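Local structure of GDSL-like protein (Roseburia intestinalis L1-82, 6HFZ) at residues 47-50 with 51-55; 122-125 with 126-130; 129-132 with 133-137; 180-183 with 184-188. The protein removes acetyl groups from acetylated beta-mannans, acting as a two-domain carbohydrate esterase of a commensal gut bacterium. All coordinates share one frame; numbering follows the deposited sequence.

Overall arrangement
Contact 2 is the buried one of the four, contacts 3 and 4 are partly buried, and contact 1 is a surface contact; in contacts 1 and 4 alike, four of seven touching residues are exposed. Contacts 2 and 3 hold one crossover: they share Y129 and T130, their centres are about 8 Å apart, and V128 packs on P135 and V137. Contacts 1 and 4 sit in loops on the same side of the chain's centre, about 18 Å apart between centres and not touching. Chemistry follows place: regular helical bonds with buried charged side chains bonded outside the helix in contact 2, a type I turn with weak lysine bonds in contact 3, a 3-10 turn bond with serine and leucine packing in contact 1, carboxylates gripping backbone N-H groups in contact 4.

Contact 1 (47-50 with 51-55); sequences LSSK and PELCY
A chi1 of 62° sets S48 OG between its own backbone N and carbonyl carbon, which brings the hydroxyl, hydrogen-bonded to G45 O, beside C54, 3.7 Å from S48 OG to C54 CB. K50 starts with CG beside its backbone N (chi1 -58°) and then bends at its last two torsions, laying its chain alongside L53 so that K50 CE comes within 4.2 Å of L53 CD1. The same leucine methyl meets S49 from the other segment, with L53 CD1 3.7 Å from S49 OG, a hydroxyl that is itself bonded to D196. At the centre is K50 O. It accepts L53 N at 3.0 Å in a nearly straight bond (163° at the hydrogen), although the donor stands well above the carbonyl plane, as expected for a short i to i+3 turn. E52, crossing K50 obliquely, brings E52 OE1 to 3.5 Å from K50 CB, while the lysine ammonium stays well apart from the carboxylate. C54 N is buried here without a partner in the model. S48 and L53 also rest on D196 at the start of helix 196-215. This is a 3-10 turn, 51-53, that runs directly into C54, the N-cap residue of helix 55-66.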
ATOM      1  N   LEU A  47       0.920 -14.415  -6.710  1.00 22.80           N
ATOM      2  CA  LEU A  47       0.144 -15.656  -6.623  1.00 24.51           C
ATOM      3  C   LEU A  47       1.138 -16.812  -6.394  1.00 27.84           C
ATOM      4  O   LEU A  47       1.204 -17.752  -7.207  1.00 29.61           O
ATOM      5  CB  LEU A  47      -0.631 -15.866  -7.935  1.00 28.15           C
ATOM      6  CG  LEU A  47      -1.891 -15.038  -8.151  1.00 27.67           C
ATOM      7  CD1 LEU A  47      -2.303 -14.987  -9.628  1.00 29.90           C
ATOM      8  CD2 LEU A  47      -3.045 -15.598  -7.321  1.00 32.71           C
ATOM      9  N   SER A  48       1.955 -16.720  -5.328  1.00 24.12           N
ATOM     10  CA  SER A  48       2.845 -17.841  -4.960  1.00 27.77           C
ATOM     11  C   SER A  48       1.978 -19.028  -4.516  1.00 27.49           C
ATOM     12  O   SER A  48       0.838 -18.839  -4.085  1.00 28.78           O
ATOM     13  CB  SER A  48       3.848 -17.472  -3.898  1.00 27.79           C
ATOM     14  OG  SER A  48       3.190 -17.111  -2.698  1.00 30.57           O
ATOM     15  N   SER A  49       2.510 -20.250  -4.666  1.00 30.64           N
ATOM     16  CA  SER A  49       1.767 -21.473  -4.333  1.00 32.50           C
ATOM     17  C   SER A  49       1.779 -21.739  -2.820  1.00 33.19           C
ATOM     18  O   SER A  49       0.918 -22.457  -2.297  1.00 30.76           O
ATOM     19  CB  SER A  49       2.320 -22.639  -5.098  1.00 31.90           C
ATOM     20  OG  SER A  49       3.641 -22.892  -4.685  1.00 32.18           O
ATOM     21  N   LYS A  50       2.731 -21.140  -2.107  1.00 32.83           N
ATOM     22  CA  LYS A  50       2.780 -21.207  -0.654  1.00 34.06           C
ATOM     23  C   LYS A  50       3.308 -19.892  -0.124  1.00 31.04           C
ATOM     24  O   LYS A  50       4.095 -19.241  -0.798  1.00 31.09           O
ATOM     25  CB  LYS A  50       3.820 -22.195  -0.111  1.00 37.51           C
ATOM     26  CG  LYS A  50       3.702 -23.642  -0.544  1.00 45.98           C
ATOM     27  CD  LYS A  50       4.954 -24.447  -0.214  1.00 51.56           C
ATOM     28  CE  LYS A  50       5.223 -25.537  -1.229  1.00 57.85           C
ATOM     29  NZ  LYS A  50       3.997 -26.316  -1.524  1.00 61.75           N
ATOM     30  N   PRO A  51       2.993 -19.527   1.129  1.00 32.95           N
ATOM     31  CA  PRO A  51       3.524 -18.311   1.746  1.00 32.71           C
ATOM     32  C   PRO A  51       5.053 -18.207   1.778  1.00 29.41           C
ATOM     33  O   PRO A  51       5.580 -17.125   1.704  1.00 28.78           O
ATOM     34  CB  PRO A  51       2.997 -18.417   3.176  1.00 33.29           C
ATOM     35  CG  PRO A  51       1.706 -19.134   3.000  1.00 35.68           C
ATOM     36  CD  PRO A  51       2.044 -20.226   2.016  1.00 36.88           C
ATOM     37  N   GLU A  52       5.748 -19.355   1.862  1.00 28.11           N
ATOM     38  CA  GLU A  52       7.180 -19.355   1.973  1.00 29.29           C
ATOM     39  C   GLU A  52       7.850 -19.068   0.618  1.00 23.97           C
ATOM     40  O   GLU A  52       9.066 -18.888   0.574  1.00 25.83           O
ATOM     41  CB  GLU A  52       7.706 -20.690   2.522  1.00 32.91           C
ATOM     42  CG  GLU A  52       7.235 -21.004   3.939  1.00 40.22           C
ATOM     43  CD  GLU A  52       5.773 -21.421   4.062  1.00 39.12           C
ATOM     44  OE1 GLU A  52       5.185 -21.897   3.055  1.00 39.47           O
ATOM     45  OE2 GLU A  52       5.231 -21.256   5.164  1.00 46.49           O
ATOM     46  N   LEU A  53       7.087 -19.002  -0.488  1.00 26.77           N
ATOM     47  CA  LEU A  53       7.671 -18.846  -1.819  1.00 26.19           C
ATOM     48  C   LEU A  53       7.347 -17.461  -2.430  1.00 25.32           C
ATOM     49  O   LEU A  53       7.597 -17.250  -3.611  1.00 27.82           O
ATOM     50  CB  LEU A  53       7.126 -19.971  -2.704  1.00 28.69           C
ATOM     51  CG  LEU A  53       7.597 -21.381  -2.332  1.00 29.20           C
ATOM     52  CD1 LEU A  53       7.008 -22.405  -3.286  1.00 30.69           C
ATOM     53  CD2 LEU A  53       9.122 -21.457  -2.329  1.00 29.04           C
ATOM     54  N   CYS A  54       6.780 -16.522  -1.649  1.00 24.05           N
ATOM     55  CA  CYS A  54       6.610 -15.161  -2.168  1.00 23.38           C
ATOM     56  C   CYS A  54       7.934 -14.408  -1.999  1.00 21.53           C
ATOM     57  O   CYS A  54       8.800 -14.822  -1.236  1.00 20.51           O
ATOM     58  CB  CYS A  54       5.457 -14.422  -1.504  1.00 22.73           C
ATOM     59  SG  CYS A  54       5.678 -13.985   0.237  1.00 23.25           S
ATOM     60  N   TYR A  55       8.076 -13.275  -2.705  1.00 20.18           N
ATOM     61  CA  TYR A  55       9.357 -12.553  -2.738  1.00 19.72           C
ATOM     62  C   TYR A  55       9.700 -12.118  -1.308  1.00 20.11           C
ATOM     63  O   TYR A  55      10.847 -12.128  -0.928  1.00 20.17           O
ATOM     64  CB  TYR A  55       9.336 -11.397  -3.753  1.00 19.22           C
ATOM     65  CG  TYR A  55       8.865 -10.081  -3.200  1.00 19.72           C
ATOM     66  CD1 TYR A  55       9.697  -9.313  -2.422  1.00 19.66           C
ATOM     67  CD2 TYR A  55       7.599  -9.589  -3.478  1.00 20.60           C
ATOM     68  CE1 TYR A  55       9.276  -8.123  -1.861  1.00 19.74           C
ATOM     69  CE2 TYR A  55       7.165  -8.387  -2.944  1.00 22.00           C
ATOM     70  CZ  TYR A  55       7.994  -7.672  -2.096  1.00 21.18           C
ATOM     71  OH  TYR A  55       7.554  -6.524  -1.480  1.00 21.71           O
TER

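Contact 2 (122-125 with 126-130); sequences EGLV and RKVYT
E122 and R126 lie one turn apart on helix 115-129, where four consecutive i to i+4 backbone bonds join 122-125 to 126-129. R126 N gives the straightest of these, 2.9 Å to E122 O and 172° at the hydrogen, with the donor almost in line with the carbonyl. V128 N to L124 O is just as short, whereas K127 N reaches G123 O from 27° outside the carbonyl plane. The side chains of E122 and R126 run side by side, E122 CG 3.9 Å from R126 CD, but their flat ends stand 85° apart and they make no direct salt bridge. Y162 OH instead links them, bonding both E122 OE1 and R126 NH1. The helix is the connection of the beta-alpha-beta unit 102-106, 115-129, 136-141 in the SGNH-hydrolase fold, and the side that carries L124 and V128 faces strand 102-106 and helix 84-96. There L124 CD1 meets V128 CG2 at 3.9 Å, both side chains pointing the same way. R126 NE forms a salt bridge with E236, and NH1 also bonds P227 O; with an alanine here, E236 would probably lose this charge partner and P227 O this donor. At the helix end R126 O accepts T130 OG1 at 2.8 Å and T130 N at 3.0 Å, from opposite faces of its plane.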
ATOM      1  N   GLU A 122       4.889  10.174  -1.205  1.00 20.60           N
ATOM      2  CA  GLU A 122       5.778  11.032  -0.438  1.00 20.61           C
ATOM      3  C   GLU A 122       5.355  11.060   1.048  1.00 20.40           C
ATOM      4  O   GLU A 122       6.225  10.927   1.932  1.00 19.73           O
ATOM      5  CB  GLU A 122       5.863  12.458  -0.992  1.00 21.53           C
ATOM      6  CG  GLU A 122       6.803  13.291  -0.151  1.00 23.41           C
ATOM      7  CD  GLU A 122       7.277  14.587  -0.783  1.00 24.56           C
ATOM      8  OE1 GLU A 122       8.492  14.925  -0.606  1.00 25.21           O
ATOM      9  OE2 GLU A 122       6.490  15.201  -1.479  1.00 26.31           O
ATOM     10  N   GLY A 123       4.050  11.215   1.319  1.00 19.91           N
ATOM     11  CA  GLY A 123       3.533  11.152   2.675  1.00 21.51           C
ATOM     12  C   GLY A 123       3.895   9.859   3.366  1.00 19.46           C
ATOM     13  O   GLY A 123       4.318   9.872   4.510  1.00 20.65           O
ATOM     14  N   LEU A 124       3.736   8.724   2.651  1.00 18.74           N
ATOM     15  CA  LEU A 124       4.066   7.424   3.224  1.00 19.07           C
ATOM     16  C   LEU A 124       5.558   7.337   3.543  1.00 19.45           C
ATOM     17  O   LEU A 124       5.964   6.906   4.691  1.00 21.38           O
ATOM     18  CB  LEU A 124       3.657   6.320   2.242  1.00 21.17           C
ATOM     19  CG  LEU A 124       4.132   4.927   2.660  1.00 18.79           C
ATOM     20  CD1 LEU A 124       3.513   4.481   3.994  1.00 20.49           C
ATOM     21  CD2 LEU A 124       3.844   3.904   1.554  1.00 19.74           C
ATOM     22  N   VAL A 125       6.405   7.702   2.573  1.00 19.57           N
ATOM     23  CA  VAL A 125       7.853   7.629   2.755  1.00 19.51           C
ATOM     24  C   VAL A 125       8.286   8.504   3.958  1.00 21.28           C
ATOM     25  O   VAL A 125       9.101   8.075   4.804  1.00 21.01           O
ATOM     26  CB  VAL A 125       8.618   7.975   1.457  1.00 20.36           C
ATOM     27  CG1 VAL A 125      10.105   8.196   1.704  1.00 23.27           C
ATOM     28  CG2 VAL A 125       8.398   6.939   0.369  1.00 21.52           C
ATOM     29  N   ARG A 126       7.867   9.775   3.966  1.00 22.98           N
ATOM     30  CA  ARG A 126       8.195  10.678   5.098  1.00 22.92           C
ATOM     31  C   ARG A 126       7.792  10.039   6.434  1.00 23.92           C
ATOM     32  O   ARG A 126       8.582  10.036   7.387  1.00 23.22           O
ATOM     33  CB  ARG A 126       7.573  12.057   4.918  1.00 22.56           C
ATOM     34  CG  ARG A 126       8.199  12.850   3.782  1.00 24.11           C
ATOM     35  CD  ARG A 126       7.534  14.179   3.589  1.00 23.14           C
ATOM     36  NE  ARG A 126       7.790  15.033   4.742  1.00 24.53           N
ATOM     37  CZ  ARG A 126       8.798  15.899   4.832  1.00 25.50           C
ATOM     38  NH1 ARG A 126       9.728  15.948   3.891  1.00 24.19           N
ATOM     39  NH2 ARG A 126       8.832  16.745   5.862  1.00 25.67           N
ATOM     40  N   LYS A 127       6.566   9.507   6.533  1.00 20.89           N
ATOM     41  CA  LYS A 127       6.082   8.966   7.799  1.00 23.96           C
ATOM     42  C   LYS A 127       6.958   7.793   8.244  1.00 23.65           C
ATOM     43  O   LYS A 127       7.251   7.614   9.406  1.00 25.74           O
ATOM     44  CB  LYS A 127       4.611   8.563   7.677  1.00 25.30           C
ATOM     45  CG  LYS A 127       4.012   7.776   8.850  1.00 27.42           C
ATOM     46  CD  LYS A 127       2.524   7.591   8.801  1.00 31.96           C
ATOM     47  CE  LYS A 127       1.765   8.861   9.089  1.00 40.45           C
ATOM     48  NZ  LYS A 127       0.360   8.819   8.607  1.00 48.54           N
ATOM     49  N   VAL A 128       7.255   6.870   7.316  1.00 23.76           N
ATOM     50  CA  VAL A 128       8.039   5.690   7.704  1.00 20.94           C
ATOM     51  C   VAL A 128       9.477   6.089   8.051  1.00 22.57           C
ATOM     52  O   VAL A 128      10.047   5.617   9.049  1.00 21.10           O
ATOM     53  CB  VAL A 128       7.963   4.602   6.614  1.00 19.61           C
ATOM     54  CG1 VAL A 128       8.923   3.465   6.888  1.00 20.97           C
ATOM     55  CG2 VAL A 128       6.541   4.086   6.413  1.00 20.83           C
ATOM     56  N   TYR A 129      10.079   6.945   7.243  1.00 22.68           N
ATOM     57  CA  TYR A 129      11.494   7.280   7.336  1.00 24.52           C
ATOM     58  C   TYR A 129      11.758   8.038   8.652  1.00 23.56           C
ATOM     59  O   TYR A 129      12.779   7.821   9.284  1.00 23.73           O
ATOM     60  CB  TYR A 129      11.919   8.098   6.125  1.00 25.74           C
ATOM     61  CG  TYR A 129      13.385   8.452   6.020  1.00 27.23           C
ATOM     62  CD1 TYR A 129      14.355   7.498   5.732  1.00 29.29           C
ATOM     63  CD2 TYR A 129      13.819   9.744   6.272  1.00 27.45           C
ATOM     64  CE1 TYR A 129      15.695   7.849   5.599  1.00 28.94           C
ATOM     65  CE2 TYR A 129      15.157  10.109   6.128  1.00 29.06           C
ATOM     66  CZ  TYR A 129      16.095   9.156   5.790  1.00 27.85           C
ATOM     67  OH  TYR A 129      17.409   9.505   5.600  1.00 33.25           O
ATOM     68  N   THR A 130      10.812   8.885   9.064  1.00 25.08           N
ATOM     69  CA  THR A 130      10.988   9.671  10.315  1.00 22.75           C
ATOM     70  C   THR A 130      10.360   9.002  11.542  1.00 25.69           C
ATOM     71  O   THR A 130      10.385   9.588  12.680  1.00 27.80           O
ATOM     72  CB  THR A 130      10.477  11.100  10.139  1.00 25.22           C
ATOM     73  OG1 THR A 130       9.062  11.005   9.979  1.00 24.80           O
ATOM     74  CG2 THR A 130      11.129  11.791   8.966  1.00 26.29           C
TER

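Contact 3 (129-132 with 133-137); sequences YTSK and TKPAV
K134 N bonds S131 O at 2.9 Å and closes a type I beta turn, S131 to K134. The donor sits 49° above the carbonyl plane, as expected for an i to i+3 turn bond. K134 then folds back over the carbonyls it has just passed: a kink at chi2 (-68°) brings K134 CD to 3.5 Å from S131 O, and K134 NZ ends near two acceptors, weakly bonded to T130 O at 3.3 Å and to S131 O. S131 OG also packs against P135, 3.4 Å from S131 OG to P135 CD. A water spans the two hydroxyls of the turn, donating to S131 OG at 2.7 Å and to T133 OG1 at a distance so short as to be doubtful. Each hydroxyl also has a protein partner, V128 O for S131 and P100 O for T133, so both ends of the bridge are tied to neighbouring elements. Further in, V137 CG2 comes to the edge of the Y129 ring, 4.5 Å from Y129 CD1. R19 of helix 18-28 makes a cation-pi contact with Y129, and its NH1 bonds both Y129 O and P135 O. The chain thus turns from helix 115-129 into strand 136-141, where A136 pairs with D101 and V103 beside strand 102-106.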
ATOM      1  N   TYR A 129      10.079   6.945   7.243  1.00 22.68           N
ATOM      2  CA  TYR A 129      11.494   7.280   7.336  1.00 24.52           C
ATOM      3  C   TYR A 129      11.758   8.038   8.652  1.00 23.56           C
ATOM      4  O   TYR A 129      12.779   7.821   9.284  1.00 23.73           O
ATOM      5  CB  TYR A 129      11.919   8.098   6.125  1.00 25.74           C
ATOM      6  CG  TYR A 129      13.385   8.452   6.020  1.00 27.23           C
ATOM      7  CD1 TYR A 129      14.355   7.498   5.732  1.00 29.29           C
ATOM      8  CD2 TYR A 129      13.819   9.744   6.272  1.00 27.45           C
ATOM      9  CE1 TYR A 129      15.695   7.849   5.599  1.00 28.94           C
ATOM     10  CE2 TYR A 129      15.157  10.109   6.128  1.00 29.06           C
ATOM     11  CZ  TYR A 129      16.095   9.156   5.790  1.00 27.85           C
ATOM     12  OH  TYR A 129      17.409   9.505   5.600  1.00 33.25           O
ATOM     13  N   THR A 130      10.812   8.885   9.064  1.00 25.08           N
ATOM     14  CA  THR A 130      10.988   9.671  10.315  1.00 22.75           C
ATOM     15  C   THR A 130      10.360   9.002  11.542  1.00 25.69           C
ATOM     16  O   THR A 130      10.385   9.588  12.680  1.00 27.80           O
ATOM     17  CB  THR A 130      10.477  11.100  10.139  1.00 25.22           C
ATOM     18  OG1 THR A 130       9.062  11.005   9.979  1.00 24.80           O
ATOM     19  CG2 THR A 130      11.129  11.791   8.966  1.00 26.29           C
ATOM     20  N   SER A 131       9.850   7.786  11.417  1.00 22.05           N
ATOM     21  CA  SER A 131       9.242   7.086  12.569  1.00 22.77           C
ATOM     22  C   SER A 131      10.292   6.762  13.647  1.00 26.87           C
ATOM     23  O   SER A 131      11.516   6.846  13.423  1.00 27.24           O
ATOM     24  CB  SER A 131       8.521   5.843  12.139  1.00 22.74           C
ATOM     25  OG  SER A 131       9.415   4.895  11.577  1.00 24.49           O
ATOM     26  N   LYS A 132       9.806   6.340  14.816  1.00 28.81           N
ATOM     27  CA  LYS A 132      10.636   6.196  16.018  1.00 32.19           C
ATOM     28  C   LYS A 132      11.851   5.294  15.807  1.00 31.65           C
ATOM     29  O   LYS A 132      12.946   5.650  16.287  1.00 30.47           O
ATOM     30  CB  LYS A 132       9.790   5.656  17.174  1.00 34.88           C
ATOM     31  CG  LYS A 132      10.519   5.613  18.513  1.00 43.58           C
ATOM     32  CD  LYS A 132       9.625   5.281  19.708  1.00 50.91           C
ATOM     33  CE  LYS A 132       8.886   3.958  19.587  1.00 58.45           C
ATOM     34  NZ  LYS A 132       7.479   4.140  19.146  1.00 62.65           N
ATOM     35  N   THR A 133      11.680   4.144  15.124  1.00 26.75           N
ATOM     36  CA  THR A 133      12.766   3.180  14.974  1.00 26.38           C
ATOM     37  C   THR A 133      13.716   3.569  13.826  1.00 29.95           C
ATOM     38  O   THR A 133      14.746   2.876  13.648  1.00 28.87           O
ATOM     39  CB  THR A 133      12.258   1.745  14.818  1.00 30.43           C
ATOM     40  OG1 THR A 133      11.650   1.645  13.524  1.00 26.92           O
ATOM     41  CG2 THR A 133      11.278   1.337  15.902  1.00 28.67           C
ATOM     42  N   LYS A 134      13.443   4.659  13.088  1.00 28.06           N
ATOM     43  CA  LYS A 134      14.355   5.169  12.026  1.00 27.51           C
ATOM     44  C   LYS A 134      14.783   4.005  11.143  1.00 27.80           C
ATOM     45  O   LYS A 134      15.981   3.745  10.939  1.00 26.87           O
ATOM     46  CB  LYS A 134      15.580   5.868  12.626  1.00 31.47           C
ATOM     47  CG  LYS A 134      15.261   7.080  13.506  1.00 33.74           C
ATOM     48  CD  LYS A 134      14.710   8.222  12.712  1.00 39.52           C
ATOM     49  CE  LYS A 134      14.621   9.533  13.465  1.00 43.92           C
ATOM     50  NZ  LYS A 134      13.306   9.634  14.132  1.00 40.94           N
ATOM     51  N   PRO A 135      13.815   3.269  10.578  1.00 25.41           N
ATOM     52  CA  PRO A 135      14.127   2.081   9.786  1.00 24.34           C
ATOM     53  C   PRO A 135      14.875   2.375   8.479  1.00 23.40           C
ATOM     54  O   PRO A 135      14.706   3.410   7.891  1.00 24.43           O
ATOM     55  CB  PRO A 135      12.748   1.506   9.457  1.00 24.98           C
ATOM     56  CG  PRO A 135      11.872   2.720   9.437  1.00 24.56           C
ATOM     57  CD  PRO A 135      12.370   3.556  10.598  1.00 24.09           C
ATOM     58  N   ALA A 136      15.737   1.433   8.079  1.00 24.93           N
ATOM     59  CA  ALA A 136      16.237   1.378   6.724  1.00 25.12           C
ATOM     60  C   ALA A 136      15.041   1.131   5.803  1.00 22.93           C
ATOM     61  O   ALA A 136      14.185   0.290   6.107  1.00 26.92           O
ATOM     62  CB  ALA A 136      17.255   0.281   6.567  1.00 27.20           C
ATOM     63  N   VAL A 137      14.982   1.909   4.728  1.00 23.84           N
ATOM     64  CA  VAL A 137      13.885   1.820   3.760  1.00 22.60           C
ATOM     65  C   VAL A 137      14.482   1.498   2.391  1.00 23.68           C
ATOM     66  O   VAL A 137      15.466   2.119   1.983  1.00 24.59           O
ATOM     67  CB  VAL A 137      13.092   3.130   3.714  1.00 23.33           C
ATOM     68  CG1 VAL A 137      11.999   3.114   2.641  1.00 23.84           C
ATOM     69  CG2 VAL A 137      12.487   3.485   5.065  1.00 24.66           C
TER
HETATM   70  O   HOH W   1       9.414   2.816  13.356  1.00 31.33           O

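Contact 4 (180-183 with 184-188); sequences GRIE and NREIT
I182 and I187 meet at about a right angle inside a loop of the GDSL/SGNH domain that follows the Schellman motif at G180 and whose later part carries D190 and H193, probably part of a catalytic triad with S41. This is the packed, apolar side: I182 CG2 lies 4.0 Å from I187 CG2, with V177, I173 and Y145 around the pair. The solvent side is polar and looser, with two exposed glutamates reaching for backbone N-H groups and a water filling in between. A bend at chi2 (-79°) carries E183 OE1 back over the start of the 184-186 turn, where it takes R185 N at 2.9 Å from well above the carboxylate plane. In return E186, extended beyond CG, receives E183 N at 2.9 Å on the anti side of E186 OE1. The water donates to this same oxygen and to R181 O, 2.7 Å from the latter. E186 N closes the turn on E183 O. N184 leads back inward, its ND2 bonding D191 OD1 and Y145 O, while N184 O collects I187 N and T188 N. R185, also paired with D191 through NH1, uses that nitrogen once more: R185 NH1 bonds T188 O at 2.9 Å, the oxygen only 11° from the guanidinium plane.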
ATOM      1  N   GLY A 180      11.536 -11.709 -25.669  1.00 22.78           N
ATOM      2  CA  GLY A 180      10.971 -13.026 -25.919  1.00 24.23           C
ATOM      3  C   GLY A 180      11.784 -14.169 -25.325  1.00 26.69           C
ATOM      4  O   GLY A 180      11.568 -15.335 -25.708  1.00 28.48           O
ATOM      5  N   ARG A 181      12.674 -13.884 -24.376  1.00 24.82           N
ATOM      6  CA  ARG A 181      13.454 -14.949 -23.730  1.00 25.80           C
ATOM      7  C   ARG A 181      12.764 -15.507 -22.497  1.00 23.96           C
ATOM      8  O   ARG A 181      13.077 -16.613 -22.107  1.00 25.78           O
ATOM      9  CB  ARG A 181      14.869 -14.462 -23.437  1.00 29.14           C
ATOM     10  CG  ARG A 181      15.706 -14.496 -24.718  1.00 34.16           C
ATOM     11  CD  ARG A 181      17.111 -14.148 -24.385  1.00 41.51           C
ATOM     12  NE  ARG A 181      17.132 -12.753 -23.990  1.00 43.05           N
ATOM     13  CZ  ARG A 181      17.358 -11.732 -24.823  1.00 44.65           C
ATOM     14  NH1 ARG A 181      17.370 -11.925 -26.138  1.00 43.49           N
ATOM     15  NH2 ARG A 181      17.609 -10.536 -24.321  1.00 33.08           N
ATOM     16  N   ILE A 182      11.837 -14.768 -21.899  1.00 20.61           N
ATOM     17  CA  ILE A 182      10.914 -15.340 -20.921  1.00 23.85           C
ATOM     18  C   ILE A 182       9.502 -15.171 -21.474  1.00 23.94           C
ATOM     19  O   ILE A 182       9.105 -14.014 -21.784  1.00 24.47           O
ATOM     20  CB  ILE A 182      11.018 -14.610 -19.571  1.00 22.42           C
ATOM     21  CG1 ILE A 182      12.404 -14.714 -18.929  1.00 21.89           C
ATOM     22  CG2 ILE A 182       9.899 -15.053 -18.639  1.00 23.73           C
ATOM     23  CD1 ILE A 182      12.574 -13.856 -17.724  1.00 21.46           C
ATOM     24  N   GLU A 183       8.738 -16.254 -21.608  1.00 24.81           N
ATOM     25  CA  GLU A 183       7.318 -16.085 -22.018  1.00 27.24           C
ATOM     26  C   GLU A 183       6.513 -15.734 -20.758  1.00 24.38           C
ATOM     27  O   GLU A 183       6.789 -16.256 -19.689  1.00 22.71           O
ATOM     28  CB  GLU A 183       6.684 -17.288 -22.730  1.00 35.30           C
ATOM     29  CG  GLU A 183       5.544 -16.866 -23.697  1.00 41.35           C
ATOM     30  CD  GLU A 183       4.156 -16.535 -23.119  1.00 49.34           C
ATOM     31  OE1 GLU A 183       3.727 -17.209 -22.167  1.00 41.51           O
ATOM     32  OE2 GLU A 183       3.483 -15.606 -23.636  1.00 49.99           O
ATOM     33  N   ASN A 184       5.584 -14.782 -20.898  1.00 21.13           N
ATOM     34  CA  ASN A 184       4.877 -14.198 -19.763  1.00 21.93           C
ATOM     35  C   ASN A 184       4.362 -15.275 -18.807  1.00 20.89           C
ATOM     36  O   ASN A 184       4.529 -15.156 -17.603  1.00 21.23           O
ATOM     37  CB  ASN A 184       3.693 -13.336 -20.205  1.00 23.03           C
ATOM     38  CG  ASN A 184       4.147 -12.135 -21.007  1.00 25.67           C
ATOM     39  OD1 ASN A 184       4.864 -12.276 -22.001  1.00 23.36           O
ATOM     40  ND2 ASN A 184       3.702 -10.957 -20.592  1.00 20.86           N
ATOM     41  N   ARG A 185       3.734 -16.320 -19.358  1.00 24.43           N
ATOM     42  CA  ARG A 185       3.021 -17.312 -18.542  1.00 24.12           C
ATOM     43  C   ARG A 185       3.988 -18.228 -17.790  1.00 24.36           C
ATOM     44  O   ARG A 185       3.572 -18.905 -16.871  1.00 27.27           O
ATOM     45  CB  ARG A 185       2.019 -18.087 -19.401  1.00 25.84           C
ATOM     46  CG  ARG A 185       0.922 -17.205 -19.979  1.00 27.38           C
ATOM     47  CD  ARG A 185      -0.030 -16.619 -18.958  1.00 27.68           C
ATOM     48  NE  ARG A 185      -0.801 -15.528 -19.536  1.00 28.60           N
ATOM     49  CZ  ARG A 185      -0.443 -14.258 -19.445  1.00 31.12           C
ATOM     50  NH1 ARG A 185       0.486 -13.916 -18.574  1.00 25.02           N
ATOM     51  NH2 ARG A 185      -0.968 -13.355 -20.252  1.00 27.48           N
ATOM     52  N   GLU A 186       5.277 -18.176 -18.111  1.00 24.74           N
ATOM     53  CA  GLU A 186       6.281 -18.827 -17.301  1.00 26.74           C
ATOM     54  C   GLU A 186       6.429 -18.166 -15.935  1.00 23.80           C
ATOM     55  O   GLU A 186       6.866 -18.844 -14.991  1.00 22.73           O
ATOM     56  CB  GLU A 186       7.639 -18.845 -18.002  1.00 27.84           C
ATOM     57  CG  GLU A 186       7.581 -19.612 -19.308  1.00 34.69           C
ATOM     58  CD  GLU A 186       8.923 -19.781 -19.984  1.00 42.07           C
ATOM     59  OE1 GLU A 186       9.486 -18.755 -20.451  1.00 33.30           O
ATOM     60  OE2 GLU A 186       9.395 -20.947 -20.054  1.00 47.53           O
ATOM     61  N   ILE A 187       6.126 -16.859 -15.831  1.00 24.17           N
ATOM     62  CA  ILE A 187       6.342 -16.153 -14.563  1.00 20.92           C
ATOM     63  C   ILE A 187       5.100 -15.443 -14.026  1.00 20.44           C
ATOM     64  O   ILE A 187       5.183 -14.983 -12.890  1.00 20.86           O
ATOM     65  CB  ILE A 187       7.483 -15.129 -14.668  1.00 22.25           C
ATOM     66  CG1 ILE A 187       7.168 -14.053 -15.707  1.00 20.66           C
ATOM     67  CG2 ILE A 187       8.813 -15.833 -14.871  1.00 21.74           C
ATOM     68  CD1 ILE A 187       8.157 -12.871 -15.646  1.00 24.19           C
ATOM     69  N   THR A 188       4.008 -15.351 -14.797  1.00 19.81           N
ATOM     70  CA  THR A 188       2.808 -14.714 -14.275  1.00 23.36           C
ATOM     71  C   THR A 188       1.597 -15.190 -15.060  1.00 23.76           C
ATOM     72  O   THR A 188       1.609 -15.211 -16.291  1.00 23.65           O
ATOM     73  CB  THR A 188       2.931 -13.185 -14.322  1.00 23.34           C
ATOM     74  OG1 THR A 188       1.624 -12.710 -14.001  1.00 24.65           O
ATOM     75  CG2 THR A 188       3.344 -12.655 -15.673  1.00 26.74           C
TER
HETATM   76  O   HOH W   2      11.808 -18.955 -21.964  1.00 44.60           O